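Type I polyketide synthase PikAII (PDB 3QP9) is a modular polyketide synthase whose crystallised portion is a Rossmann-fold, C2-type ketoreductase that probably epimerises, rather than reduces, the growing polyketide. Local coordinates at residues Cys322-Thr325 with Ala329-Arg332; Val346-Pro351 with Ala374-His379; Asp251-Val256 with Ala335-Ala340; Pro125-Arg130 with Arg368-Lys373. One frame throughout, in Å; residues are numbered along the deposited sequence.

Contact 1: Cys322-Thr325 with Ala329-Arg332; sequences CDLT and AAAR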
# COMPACT_ATOMS: atom_id res chain seq x y z
N CYS A 322 5.79 -14.80 19.88
CA CYS A 322 5.76 -13.44 20.47
C CYS A 322 5.11 -12.47 19.50
O CYS A 322 4.87 -12.81 18.33
CB CYS A 322 7.14 -12.94 20.83
SG CYS A 322 8.13 -12.77 19.34
N ASP A 323 4.75 -11.30 20.06
CA ASP A 323 4.04 -10.25 19.36
C ASP A 323 5.07 -9.42 18.61
O ASP A 323 5.81 -8.64 19.19
CB ASP A 323 3.24 -9.43 20.37
CG ASP A 323 2.49 -8.27 19.74
OD1 ASP A 323 1.96 -7.46 20.55
OD2 ASP A 323 2.44 -8.16 18.45
N LEU A 324 5.15 -9.62 17.30
CA LEU A 324 6.13 -8.88 16.50
C LEU A 324 5.74 -7.37 16.36
O LEU A 324 6.53 -6.61 15.88
CB LEU A 324 6.27 -9.53 15.12
CG LEU A 324 7.06 -10.86 15.05
CD1 LEU A 324 7.13 -11.30 13.59
CD2 LEU A 324 8.44 -10.81 15.65
N THR A 325 4.53 -6.95 16.78
CA THR A 325 4.17 -5.52 16.78
C THR A 325 4.84 -4.85 18.01
O THR A 325 4.86 -3.62 18.12
CB THR A 325 2.62 -5.28 16.78
OG1 THR A 325 2.08 -5.75 18.02
CG2 THR A 325 1.98 -6.04 15.64
N ALA A 329 10.13 -7.47 21.45
CA ALA A 329 10.02 -8.90 21.20
C ALA A 329 10.67 -9.22 19.85
O ALA A 329 11.39 -10.22 19.73
CB ALA A 329 8.61 -9.39 21.23
N ALA A 330 10.45 -8.35 18.85
CA ALA A 330 11.08 -8.54 17.52
C ALA A 330 12.60 -8.51 17.66
O ALA A 330 13.30 -9.30 17.09
CB ALA A 330 10.57 -7.46 16.51
N ALA A 331 13.10 -7.60 18.51
CA ALA A 331 14.53 -7.50 18.78
C ALA A 331 15.08 -8.80 19.44
O ALA A 331 16.16 -9.26 19.06
CB ALA A 331 14.85 -6.23 19.65
N ARG A 332 14.30 -9.37 20.35
CA ARG A 332 14.59 -10.65 21.04
C ARG A 332 14.69 -11.77 20.04
O ARG A 332 15.62 -12.59 20.10
CB ARG A 332 13.43 -11.04 21.94
CG ARG A 332 13.70 -11.37 23.37
CD ARG A 332 13.72 -10.09 24.18
NE ARG A 332 12.91 -10.08 25.41
CZ ARG A 332 11.64 -9.61 25.52
NH1 ARG A 332 11.03 -9.61 26.69
NH2 ARG A 332 10.95 -9.15 24.48

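Contact 2: Val346-Pro351 with Ala374-His379; sequences VLHLPP and ATAALH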
# COMPACT_ATOMS: atom_id res chain seq x y z
N VAL A 346 14.19 -13.31 5.54
CA VAL A 346 12.96 -13.27 6.33
C VAL A 346 11.72 -13.32 5.39
O VAL A 346 11.67 -12.53 4.40
CB VAL A 346 12.93 -11.95 7.20
CG1 VAL A 346 11.59 -11.84 7.92
CG2 VAL A 346 13.95 -11.98 8.19
N LEU A 347 10.77 -14.25 5.64
CA LEU A 347 9.54 -14.32 4.94
C LEU A 347 8.48 -13.85 5.90
O LEU A 347 8.16 -14.55 6.85
CB LEU A 347 9.12 -15.71 4.35
CG LEU A 347 10.19 -16.26 3.41
CD1 LEU A 347 9.64 -17.56 2.70
CD2 LEU A 347 10.53 -15.25 2.34
N HIS A 348 8.02 -12.63 5.69
CA HIS A 348 7.06 -12.04 6.61
C HIS A 348 5.61 -12.12 6.15
O HIS A 348 5.27 -11.47 5.19
CB HIS A 348 7.43 -10.59 7.03
CG HIS A 348 6.52 -10.05 8.10
ND1 HIS A 348 5.94 -8.80 8.04
CD2 HIS A 348 6.06 -10.62 9.25
CE1 HIS A 348 5.19 -8.60 9.11
NE2 HIS A 348 5.23 -9.70 9.86
N LEU A 349 4.78 -12.89 6.87
CA LEU A 349 3.39 -13.16 6.45
C LEU A 349 2.48 -12.65 7.55
O LEU A 349 2.15 -13.41 8.46
CB LEU A 349 3.12 -14.66 6.17
CG LEU A 349 3.86 -15.23 4.95
CD1 LEU A 349 5.34 -15.59 5.31
CD2 LEU A 349 3.08 -16.52 4.41
N PRO A 350 2.14 -11.35 7.50
CA PRO A 350 1.29 -10.80 8.54
C PRO A 350 -0.10 -11.36 8.50
O PRO A 350 -0.56 -11.81 7.44
CB PRO A 350 1.28 -9.29 8.26
CG PRO A 350 1.65 -9.15 6.82
CD PRO A 350 2.67 -10.28 6.63
N PRO A 351 -0.78 -11.33 9.65
CA PRO A 351 -2.09 -11.97 9.74
C PRO A 351 -3.12 -11.34 8.82
O PRO A 351 -3.04 -10.16 8.41
CB PRO A 351 -2.44 -11.89 11.26
CG PRO A 351 -1.64 -10.79 11.80
CD PRO A 351 -0.34 -10.77 10.95
N ALA A 374 1.27 -3.87 9.07
CA ALA A 374 2.51 -3.09 8.86
C ALA A 374 3.47 -2.85 10.02
O ALA A 374 4.65 -2.58 9.77
CB ALA A 374 2.14 -1.74 8.24
N THR A 375 3.03 -2.87 11.26
CA THR A 375 3.93 -2.49 12.39
C THR A 375 5.12 -3.45 12.61
O THR A 375 6.30 -3.02 12.90
CB THR A 375 3.15 -2.31 13.71
OG1 THR A 375 2.29 -1.16 13.54
CG2 THR A 375 4.10 -2.06 14.91
N ALA A 376 4.82 -4.74 12.53
CA ALA A 376 5.94 -5.70 12.63
C ALA A 376 6.99 -5.52 11.52
O ALA A 376 8.21 -5.66 11.72
CB ALA A 376 5.40 -7.13 12.73
N ALA A 377 6.53 -5.21 10.30
CA ALA A 377 7.40 -5.03 9.17
C ALA A 377 8.19 -3.78 9.39
O ALA A 377 9.37 -3.76 9.09
CB ALA A 377 6.58 -4.97 7.83
N LEU A 378 7.54 -2.78 10.00
CA LEU A 378 8.26 -1.54 10.38
C LEU A 378 9.42 -1.84 11.29
O LEU A 378 10.54 -1.40 11.00
CB LEU A 378 7.32 -0.46 10.96
CG LEU A 378 8.04 0.76 11.58
CD1 LEU A 378 8.46 1.66 10.45
CD2 LEU A 378 7.08 1.51 12.47
N HIS A 379 9.18 -2.66 12.32
CA HIS A 379 10.23 -2.98 13.26
C HIS A 379 11.29 -3.87 12.67
O HIS A 379 12.48 -3.66 12.93
CB HIS A 379 9.66 -3.69 14.50
CG HIS A 379 8.70 -2.86 15.26
ND1 HIS A 379 7.59 -3.38 15.90
CD2 HIS A 379 8.66 -1.52 15.46
CE1 HIS A 379 6.94 -2.40 16.50
NE2 HIS A 379 7.55 -1.25 16.21

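Contact 3: Asp251-Val256 with Ala335-Ala340; sequences DGTVLV and AGVSDA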
# COMPACT_ATOMS: atom_id res chain seq x y z
N ASP A 251 23.56 -22.49 4.85
CA ASP A 251 24.10 -22.39 6.25
C ASP A 251 23.45 -21.30 7.05
O ASP A 251 23.86 -21.11 8.22
CB ASP A 251 25.61 -22.12 6.25
CG ASP A 251 26.42 -23.33 5.69
OD1 ASP A 251 25.90 -24.47 5.79
OD2 ASP A 251 27.57 -23.13 5.19
N GLY A 252 22.51 -20.51 6.46
CA GLY A 252 22.00 -19.33 7.20
C GLY A 252 20.65 -19.81 7.76
O GLY A 252 20.22 -20.96 7.43
N THR A 253 20.03 -19.02 8.64
CA THR A 253 18.67 -19.32 9.12
C THR A 253 17.71 -18.48 8.33
O THR A 253 17.98 -17.31 8.12
CB THR A 253 18.55 -18.87 10.59
OG1 THR A 253 19.51 -19.62 11.37
CG2 THR A 253 17.19 -19.09 11.13
N VAL A 254 16.56 -19.02 7.99
CA VAL A 254 15.58 -18.24 7.29
C VAL A 254 14.40 -18.20 8.24
O VAL A 254 13.99 -19.24 8.78
CB VAL A 254 15.14 -18.90 5.94
CG1 VAL A 254 13.93 -18.10 5.39
CG2 VAL A 254 16.35 -18.90 4.89
N LEU A 255 13.96 -17.00 8.53
CA LEU A 255 12.81 -16.76 9.40
C LEU A 255 11.56 -16.74 8.60
O LEU A 255 11.52 -16.06 7.61
CB LEU A 255 13.03 -15.45 10.16
CG LEU A 255 11.78 -14.93 10.89
CD1 LEU A 255 11.37 -15.80 12.01
CD2 LEU A 255 12.04 -13.53 11.45
N VAL A 256 10.51 -17.47 9.07
CA VAL A 256 9.23 -17.41 8.49
C VAL A 256 8.26 -17.03 9.59
O VAL A 256 8.18 -17.70 10.60
CB VAL A 256 8.80 -18.75 7.90
CG1 VAL A 256 7.46 -18.61 7.28
CG2 VAL A 256 9.84 -19.24 6.86
N ALA A 335 17.86 -11.48 17.96
CA ALA A 335 19.07 -11.69 18.76
C ALA A 335 19.26 -13.19 19.06
O ALA A 335 20.38 -13.63 19.26
CB ALA A 335 19.00 -10.91 20.07
N GLY A 336 18.15 -13.94 19.05
CA GLY A 336 18.15 -15.38 19.29
C GLY A 336 18.74 -16.24 18.16
O GLY A 336 18.98 -17.44 18.35
N VAL A 337 18.91 -15.66 16.97
CA VAL A 337 19.46 -16.40 15.82
C VAL A 337 20.95 -16.72 16.15
O VAL A 337 21.72 -15.88 16.62
CB VAL A 337 19.32 -15.64 14.45
CG1 VAL A 337 19.95 -16.39 13.30
CG2 VAL A 337 17.87 -15.36 14.12
N SER A 338 21.31 -17.96 15.90
CA SER A 338 22.62 -18.44 16.19
C SER A 338 23.69 -17.74 15.33
O SER A 338 23.53 -17.53 14.10
CB SER A 338 22.60 -19.94 15.94
OG SER A 338 23.88 -20.37 15.55
N ASP A 339 24.81 -17.40 15.93
CA ASP A 339 25.90 -16.84 15.08
C ASP A 339 26.61 -17.80 14.12
O ASP A 339 27.30 -17.37 13.20
CB ASP A 339 26.87 -15.99 15.88
CG ASP A 339 26.29 -14.55 16.16
OD1 ASP A 339 26.34 -14.16 17.34
OD2 ASP A 339 25.79 -13.81 15.24
N ALA A 340 26.48 -19.10 14.37
CA ALA A 340 26.97 -20.12 13.43
C ALA A 340 26.09 -20.15 12.17
O ALA A 340 26.55 -20.61 11.14
CB ALA A 340 26.98 -21.51 14.09

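Contact 4: Pro125-Arg130 with Arg368-Lys373; sequences PAPFTR and RVVTAK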
# COMPACT_ATOMS: atom_id res chain seq x y z
N PRO A 125 0.31 2.63 17.60
CA PRO A 125 1.76 2.63 17.29
C PRO A 125 2.03 3.13 15.85
O PRO A 125 1.09 3.25 15.07
CB PRO A 125 2.17 1.16 17.45
CG PRO A 125 0.96 0.37 17.21
CD PRO A 125 -0.24 1.27 17.70
N ALA A 126 3.29 3.42 15.50
CA ALA A 126 3.64 3.67 14.12
C ALA A 126 3.38 2.35 13.30
O ALA A 126 3.52 1.22 13.85
CB ALA A 126 5.08 4.15 14.02
N PRO A 127 3.07 2.46 11.98
CA PRO A 127 3.27 3.66 11.12
C PRO A 127 1.99 4.46 10.97
O PRO A 127 2.01 5.53 10.37
CB PRO A 127 3.65 3.03 9.73
CG PRO A 127 2.94 1.70 9.69
CD PRO A 127 2.76 1.25 11.17
N PHE A 128 0.88 3.97 11.52
CA PHE A 128 -0.36 4.79 11.52
C PHE A 128 -0.01 6.20 12.01
O PHE A 128 0.69 6.33 13.03
CB PHE A 128 -1.44 4.17 12.39
CG PHE A 128 -2.73 4.95 12.37
CD1 PHE A 128 -3.67 4.72 11.36
CD2 PHE A 128 -3.01 5.88 13.36
CE1 PHE A 128 -4.88 5.42 11.32
CE2 PHE A 128 -4.23 6.58 13.31
CZ PHE A 128 -5.14 6.36 12.27
N THR A 129 -0.42 7.23 11.26
CA THR A 129 -0.18 8.66 11.69
C THR A 129 -1.49 9.41 11.83
O THR A 129 -2.56 8.88 11.46
CB THR A 129 0.74 9.49 10.72
OG1 THR A 129 0.02 9.89 9.55
CG2 THR A 129 2.02 8.75 10.32
N ARG A 130 -1.45 10.63 12.38
CA ARG A 130 -2.71 11.37 12.58
C ARG A 130 -3.32 11.71 11.23
O ARG A 130 -4.53 11.66 11.04
CB ARG A 130 -2.43 12.62 13.38
CG ARG A 130 -2.23 12.35 14.90
CD ARG A 130 -2.19 13.68 15.70
NE ARG A 130 -1.38 13.60 16.93
CZ ARG A 130 -1.53 14.38 18.02
NH1 ARG A 130 -0.74 14.21 19.07
NH2 ARG A 130 -2.46 15.32 18.05
N ARG A 368 -5.96 0.00 13.74
CA ARG A 368 -5.76 -1.41 14.11
C ARG A 368 -5.39 -2.28 12.93
O ARG A 368 -4.62 -3.23 13.09
CB ARG A 368 -7.01 -2.01 14.81
CG ARG A 368 -6.94 -2.14 16.32
CD ARG A 368 -8.33 -2.64 16.97
NE ARG A 368 -8.97 -1.47 17.53
CZ ARG A 368 -10.13 -0.92 17.17
NH1 ARG A 368 -10.50 0.20 17.76
NH2 ARG A 368 -10.94 -1.46 16.26
N VAL A 369 -5.96 -2.02 11.75
CA VAL A 369 -5.73 -2.92 10.64
C VAL A 369 -4.34 -2.58 10.11
O VAL A 369 -3.60 -3.49 9.70
CB VAL A 369 -6.83 -2.82 9.52
CG1 VAL A 369 -6.34 -3.47 8.21
CG2 VAL A 369 -8.20 -3.42 9.96
N VAL A 370 -3.97 -1.29 10.14
CA VAL A 370 -2.62 -0.88 9.71
C VAL A 370 -1.55 -1.56 10.61
O VAL A 370 -0.49 -2.06 10.16
CB VAL A 370 -2.49 0.67 9.73
CG1 VAL A 370 -0.98 1.12 9.59
CG2 VAL A 370 -3.47 1.32 8.66
N THR A 371 -1.88 -1.63 11.91
CA THR A 371 -0.95 -2.20 12.90
C THR A 371 -0.74 -3.68 12.59
O THR A 371 0.39 -4.13 12.46
CB THR A 371 -1.40 -1.93 14.36
OG1 THR A 371 -1.54 -0.51 14.55
CG2 THR A 371 -0.33 -2.52 15.34
N ALA A 372 -1.83 -4.43 12.40
CA ALA A 372 -1.71 -5.85 12.10
C ALA A 372 -0.93 -6.16 10.82
O ALA A 372 -0.32 -7.25 10.73
CB ALA A 372 -3.08 -6.49 12.02
N LYS A 373 -0.97 -5.26 9.82
CA LYS A 373 -0.35 -5.55 8.53
C LYS A 373 1.06 -4.97 8.41
O LYS A 373 1.96 -5.55 7.77
CB LYS A 373 -1.20 -5.11 7.33
CG LYS A 373 -2.45 -5.91 6.99
CD LYS A 373 -2.31 -7.43 7.03
CE LYS A 373 -2.20 -8.06 5.67
NZ LYS A 373 -2.31 -9.55 5.77
O HOH W 1 0.33 1.50 13.24

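Contact 1: Cys322-Thr325 with Ala329-Arg332
D323 OD2 accepts the backbone N of T325 at 2.9 Å, while the carbonyl O of D323 rests on A329 CB across the contact at 3.5 Å. The N-H comes to OD2 from above the carboxylate plane, about 55° out of it, and closes an Asx turn that bends the chain just before helix 327-335. T325 OG1 also lies close to the same oxygen, at a separation too short to be trusted in detail. No hydrogen bond joins the two segments; methyl and methylene groups do the touching. C322 has SG wedged between its backbone N and carbonyl carbon (chi1 64°), a rotation that lays both CB and SG against the A329 methyl, with C322 CB 3.9 Å from A329 CB. L324 leaves the backbone alongside the helix, and only its CD2 branch reaches A330, 4.0 Å from A330 CA and 4.1 Å from A330 CB. Two consecutive small residues thus let the loop lie close on the helix, with the L324 and A330 CA atoms 5.1 Å apart. Behind L324 stands helix 363-386, through A376, and C322 O is tied to H282 of a neighbouring strand. The arrangement is a strand-to-helix turn of a Rossmann fold; in cofactor-binding short-chain dehydrogenase relatives, the corresponding Asp-Leu turn borders the adenine of the dinucleotide.

Contact 2: Val346-Pro351 with Ala374-His379
H348, the last residue of strand 343-348, comes nearest to A377 of helix 363-386, with 7.5 Å between their CA atoms. The helix is regular here: L378 N donates to A374 O at 2.9 Å and H379 N to T375 O at 3.0 Å. Beyond H348 the chain leaves the strand through L349 and two prolines. The imidazole of H348 bridges the gap. Its CG is anti to the backbone N (chi1 -174°), which carries the ring away from the strand to meet the methyls of the consecutive residues A376 and A377, obliquely to its plane. H348 CB itself stays 5.7 Å from A377 CB, and the ring does the touching. The next-but-one residue folds back over it: P350 CD sits 3.8 Å above the ring plane, over its centre, on one face. T257 touches the same side chain from a loop, and L399 and L422 touch A377. H348 also pairs through its backbone with V398 of the adjacent strand. P350 and P351 offer their carbonyls to K373 NZ, weakly in the case of P350, and so tie the loop to the preceding turn of the helix. Across the segments themselves the ring packs without any hydrogen bond, so a polar imidazole is held in this buried layer chiefly by van der Waals contact with small methyls.

Contact 3: Asp251-Val256 with Ala335-Ala340
T253 and V337 reach tip to tip where the opening strand of the ketoreductase's Rossmann fold, 253-256, passes the loop between helix 327-335 and strand 343-348. The side-chain part of the first shell is one branch: V337 CG1 lies 3.8 Å from T253 OG1 and 3.9 Å from T253 CB. V337 holds CG1 anti to its own backbone N (chi1 177°), which points that methyl at the threonine. The T253 hydroxyl is not left to the methyl alone, since it bonds to the carbonyl O of H341, the residue after A340. H341 works twice here, its ND1 also meeting D251 O, so the loop is pinned to the start of the strand from both sides of G252. Near that outer end D251 O and A340 O come within 4.0 Å of each other. Further out, T253 pairs through its backbone with P342 and S344 as the loop becomes the next strand, while H278 and L280 of strand 278-283 touch the T253 side chain. Within the loop A340 N makes only a weak bond to S338 OG, 3.1 Å long and 130° at the hydrogen.

Contact 4: Pro125-Arg130 with Arg368-Lys373
T371 meets P125 with both branches of its side chain, the two running across each other at about a right angle. From CB, the CG2 methyl is anti to the backbone N and lands on P125 CG at 3.7 Å. The OG1 branch lies beside the backbone N, 3.8 Å from P125 CD, and hydrogen-bonds A367 O one turn back in the helix. OG1 also accepts from a water at 3.0 Å. That water donates as well to P125 O at 2.6 Å and accepts from F128 N at 3.1 Å, so a single molecule gathers two backbone groups of the loop onto the threonine. Beside it, V370 forms the apolar half: its CG1 faces P127 CG at 4.0 Å and F128 CB at 4.2 Å, with the valine and proline sliding past each other in opposite directions. V370 CG2 comes to the F128 ring at its edge, near the ring plane. The peptide before P127 is cis, within the turn from which P125 and F128 point to the helix. T129 then takes the N-cap position of helix 130-144. The contact joins this loop of the N-terminal half to helix 363-386, consistent with the interface of structural and catalytic subdomains in ketoreductases, with F421 of helix 413-426 beside P127 and M174 of helix 170-185 beside V370.

How the contacts relate
Contacts 1, 2 and 4 are largely buried, whereas contact 3 lies at a partly exposed edge. Helix 363-386 serves both contacts 2 and 4, and it also packs on the turn of contact 1: L324 O lies 3.4 Å from A376 CB. T375 OG1 reaches A126 O at 2.7 Å, joining contacts 2 and 4. Strands 343-348 and 253-256 are neighbours, L347 N bonding to L255 O at 2.8 Å, which links contacts 2 and 3. Contacts 1 and 4 pair apolar side chains, contact 2 sets methyls against an imidazole, and contact 3 sets a methyl against a hydroxyl; water bridges contact 4, while in contact 3 a histidine beyond the segments supplies the polar ties.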